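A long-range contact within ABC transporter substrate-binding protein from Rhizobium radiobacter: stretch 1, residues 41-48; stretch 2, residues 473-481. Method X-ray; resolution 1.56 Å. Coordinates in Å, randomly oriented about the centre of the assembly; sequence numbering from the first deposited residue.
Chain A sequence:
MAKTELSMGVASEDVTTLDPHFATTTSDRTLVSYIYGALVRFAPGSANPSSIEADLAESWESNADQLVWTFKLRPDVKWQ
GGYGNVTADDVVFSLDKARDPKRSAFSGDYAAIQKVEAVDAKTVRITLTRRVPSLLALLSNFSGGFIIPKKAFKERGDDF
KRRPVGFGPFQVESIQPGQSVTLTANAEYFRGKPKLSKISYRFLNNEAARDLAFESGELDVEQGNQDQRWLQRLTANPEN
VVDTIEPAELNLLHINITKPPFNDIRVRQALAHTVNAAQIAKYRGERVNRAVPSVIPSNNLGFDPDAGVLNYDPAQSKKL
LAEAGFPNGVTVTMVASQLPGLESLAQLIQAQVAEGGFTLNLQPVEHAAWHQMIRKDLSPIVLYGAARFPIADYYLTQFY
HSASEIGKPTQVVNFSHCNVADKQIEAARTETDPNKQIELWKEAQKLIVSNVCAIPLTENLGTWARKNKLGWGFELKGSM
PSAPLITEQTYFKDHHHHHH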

# COMPACT_ATOMS: atom_id res chain seq x y z
N ARG A 41 7.14 15.59 -2.61
CA ARG A 41 5.89 14.87 -2.62
C ARG A 41 5.52 14.51 -4.02
O ARG A 41 5.95 15.17 -4.96
CB ARG A 41 4.77 15.74 -2.02
CG ARG A 41 4.44 16.99 -2.89
CD ARG A 41 3.15 17.59 -2.39
NE ARG A 41 2.71 18.75 -3.17
CZ ARG A 41 1.60 19.41 -2.91
NH1 ARG A 41 0.81 19.03 -1.91
NH2 ARG A 41 1.26 20.47 -3.64
N PHE A 42 4.67 13.51 -4.16
CA PHE A 42 4.06 13.21 -5.46
C PHE A 42 3.14 14.42 -5.74
O PHE A 42 2.59 15.02 -4.81
CB PHE A 42 3.16 11.99 -5.31
CG PHE A 42 3.96 10.72 -5.30
CD1 PHE A 42 4.55 10.25 -4.13
CD2 PHE A 42 4.08 9.96 -6.45
CE1 PHE A 42 5.32 9.08 -4.13
CE2 PHE A 42 4.84 8.78 -6.46
CZ PHE A 42 5.48 8.37 -5.31
N ALA A 43 2.95 14.78 -7.02
CA ALA A 43 2.00 15.85 -7.32
C ALA A 43 0.63 15.37 -6.87
O ALA A 43 0.28 14.20 -7.13
CB ALA A 43 1.97 16.10 -8.82
N PRO A 44 -0.18 16.24 -6.25
CA PRO A 44 -1.55 15.83 -5.88
C PRO A 44 -2.28 15.27 -7.11
O PRO A 44 -2.27 15.89 -8.20
CB PRO A 44 -2.18 17.12 -5.38
CG PRO A 44 -0.99 17.91 -4.82
CD PRO A 44 0.10 17.63 -5.83
N GLY A 45 -2.85 14.09 -6.94
CA GLY A 45 -3.56 13.40 -8.02
C GLY A 45 -2.70 12.49 -8.88
O GLY A 45 -3.22 11.87 -9.81
N SER A 46 -1.41 12.37 -8.56
CA SER A 46 -0.51 11.45 -9.26
C SER A 46 0.10 10.42 -8.31
O SER A 46 0.45 10.76 -7.16
CB SER A 46 0.62 12.20 -9.95
OG SER A 46 1.47 11.29 -10.65
N ALA A 47 0.26 9.17 -8.81
CA ALA A 47 0.95 8.12 -8.07
C ALA A 47 2.26 7.83 -8.80
O ALA A 47 2.91 6.83 -8.50
CB ALA A 47 0.11 6.84 -8.02
N ASN A 48 2.64 8.68 -9.78
CA ASN A 48 3.86 8.42 -10.54
C ASN A 48 5.04 9.20 -9.96
O ASN A 48 4.95 10.43 -9.84
CB ASN A 48 3.67 8.80 -12.02
CG ASN A 48 4.71 8.19 -12.92
OD1 ASN A 48 5.90 8.17 -12.61
ND2 ASN A 48 4.28 7.66 -14.07
N GLY A 473 -9.68 19.68 -6.79
CA GLY A 473 -8.74 20.76 -7.07
C GLY A 473 -7.68 20.34 -8.08
O GLY A 473 -6.81 21.13 -8.47
N PHE A 474 -7.79 19.11 -8.55
CA PHE A 474 -6.84 18.52 -9.52
C PHE A 474 -7.48 17.23 -10.04
O PHE A 474 -8.48 16.77 -9.50
CB PHE A 474 -5.50 18.18 -8.83
CG PHE A 474 -5.64 17.47 -7.50
CD1 PHE A 474 -5.84 16.09 -7.44
CD2 PHE A 474 -5.62 18.19 -6.31
CE1 PHE A 474 -6.01 15.45 -6.20
CE2 PHE A 474 -5.81 17.55 -5.08
CZ PHE A 474 -6.00 16.18 -5.04
N GLU A 475 -6.88 16.64 -11.05
CA GLU A 475 -7.39 15.39 -11.59
C GLU A 475 -6.89 14.24 -10.69
O GLU A 475 -5.67 14.08 -10.49
CB GLU A 475 -6.89 15.21 -13.02
CG GLU A 475 -7.25 13.87 -13.62
CD GLU A 475 -6.50 13.56 -14.90
OE1 GLU A 475 -5.35 14.05 -15.07
OE2 GLU A 475 -7.05 12.81 -15.72
N LEU A 476 -7.81 13.45 -10.15
CA LEU A 476 -7.41 12.34 -9.30
C LEU A 476 -7.12 11.13 -10.20
O LEU A 476 -8.04 10.38 -10.53
CB LEU A 476 -8.49 12.03 -8.24
CG LEU A 476 -8.22 10.82 -7.30
CD1 LEU A 476 -6.82 10.90 -6.59
CD2 LEU A 476 -9.33 10.72 -6.27
N LYS A 477 -5.87 11.01 -10.67
CA LYS A 477 -5.51 9.86 -11.50
C LYS A 477 -5.01 8.74 -10.58
O LYS A 477 -5.29 7.56 -10.80
CB LYS A 477 -4.38 10.24 -12.47
CG LYS A 477 -4.14 9.19 -13.57
CD LYS A 477 -3.07 9.65 -14.55
CE LYS A 477 -2.85 8.66 -15.67
NZ LYS A 477 -1.78 7.67 -15.34
N GLY A 478 -4.22 9.14 -9.58
CA GLY A 478 -3.64 8.17 -8.67
C GLY A 478 -3.20 8.80 -7.37
O GLY A 478 -3.06 10.02 -7.27
N SER A 479 -2.97 7.95 -6.36
CA SER A 479 -2.47 8.37 -5.06
C SER A 479 -1.78 7.11 -4.60
O SER A 479 -2.33 6.03 -4.78
CB SER A 479 -3.63 8.69 -4.12
OG SER A 479 -3.22 9.31 -2.91
N MET A 480 -0.58 7.22 -4.03
CA MET A 480 0.13 6.00 -3.65
C MET A 480 -0.70 5.01 -2.76
O MET A 480 -0.60 3.80 -3.02
CB MET A 480 1.50 6.29 -3.05
CG MET A 480 2.59 6.44 -4.12
SD MET A 480 2.80 5.08 -5.33
CE MET A 480 2.91 3.62 -4.22
N PRO A 481 -1.59 5.45 -1.84
CA PRO A 481 -2.42 4.48 -1.10
C PRO A 481 -3.64 3.95 -1.91
O PRO A 481 -4.39 3.13 -1.37
CB PRO A 481 -2.95 5.31 0.08
CG PRO A 481 -2.14 6.54 0.12
CD PRO A 481 -1.80 6.81 -1.30
O HOH W 1 -2.97 15.38 -11.01
O HOH W 2 -2.82 11.92 -5.20
O HOH W 3 0.73 9.73 -4.54
O HOH W 4 1.39 8.37 -14.81

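Two stretches without regular helix or strand, at least 429 residues apart wherever they touch, bury 417 Å² between them. The direct hydrogen bonding converges on one atom, the carbonyl oxygen of G45. G478 N donates to G45 O at 2.9 Å with an N-H...O angle of 158°, and K477 N donates to G45 O, also at 2.9 Å, with a more bent angle of 140°. A type II turn from A43 to S46, closed by S46 N to A43 O at 2.9 Å, presents this carbonyl. S46 N also lies 3.1 Å from G478 O, but the angle is too poor for a hydrogen bond.

Three waters extend the polar contact, each joining backbone atoms of both stretches. Water 1 donates to P44 O (2.9 Å) and to E475 O (3.0 Å), two acceptors that could not pair directly. Water 2 accepts from G45 N at 2.8 Å and donates to G478 O at 2.8 Å; water 3 donates to S46 O at 2.8 Å and accepts from M480 N at 2.9 Å. The waters thus link main-chain groups that do not hydrogen-bond to each other directly.

Both glycines of the contact sit where a side chain would not fit. G45, at phi/psi 89/2, has the largest covered area, 83 Å². An ideal CB there would fall 2.2 Å from E475 O and 2.7 Å from F474 CD1, and would also jam against the preceding carbonyl. Its bare CA instead approaches E475 O to 3.3 Å in a CA-H...O contact, with 135° at the hydrogen. At G478, an ideal CB would come within 2.9 Å of A47 CB.

Apolar side-chain contacts accompany these backbone interactions. F474 points its CA-CB bond toward stretch 1, and with chi1 in p its ring receives P44: P44 CB lies 3.8 Å from the F474 ring centroid, 16° off the normal, a CH-pi contact over the face. The proline ring offers aliphatic C-H groups to the aromatic face, with P44 CB also 3.7 Å from F474 CE2. A second CH-pi contact uses the buried F42, whose CA-to-CB bond also points toward stretch 2, with M480 CG 3.9 Å from the F42 ring centroid and 22° off the normal. All three chi angles of M480 are m, and its SD stands obliquely to the same ring, 4.8 Å from the F42 centroid. The small A47 side chain points its CA-to-CB bond toward stretch 2, its CB 3.7 Å from S479 N and 4.2 Å from M480 SD.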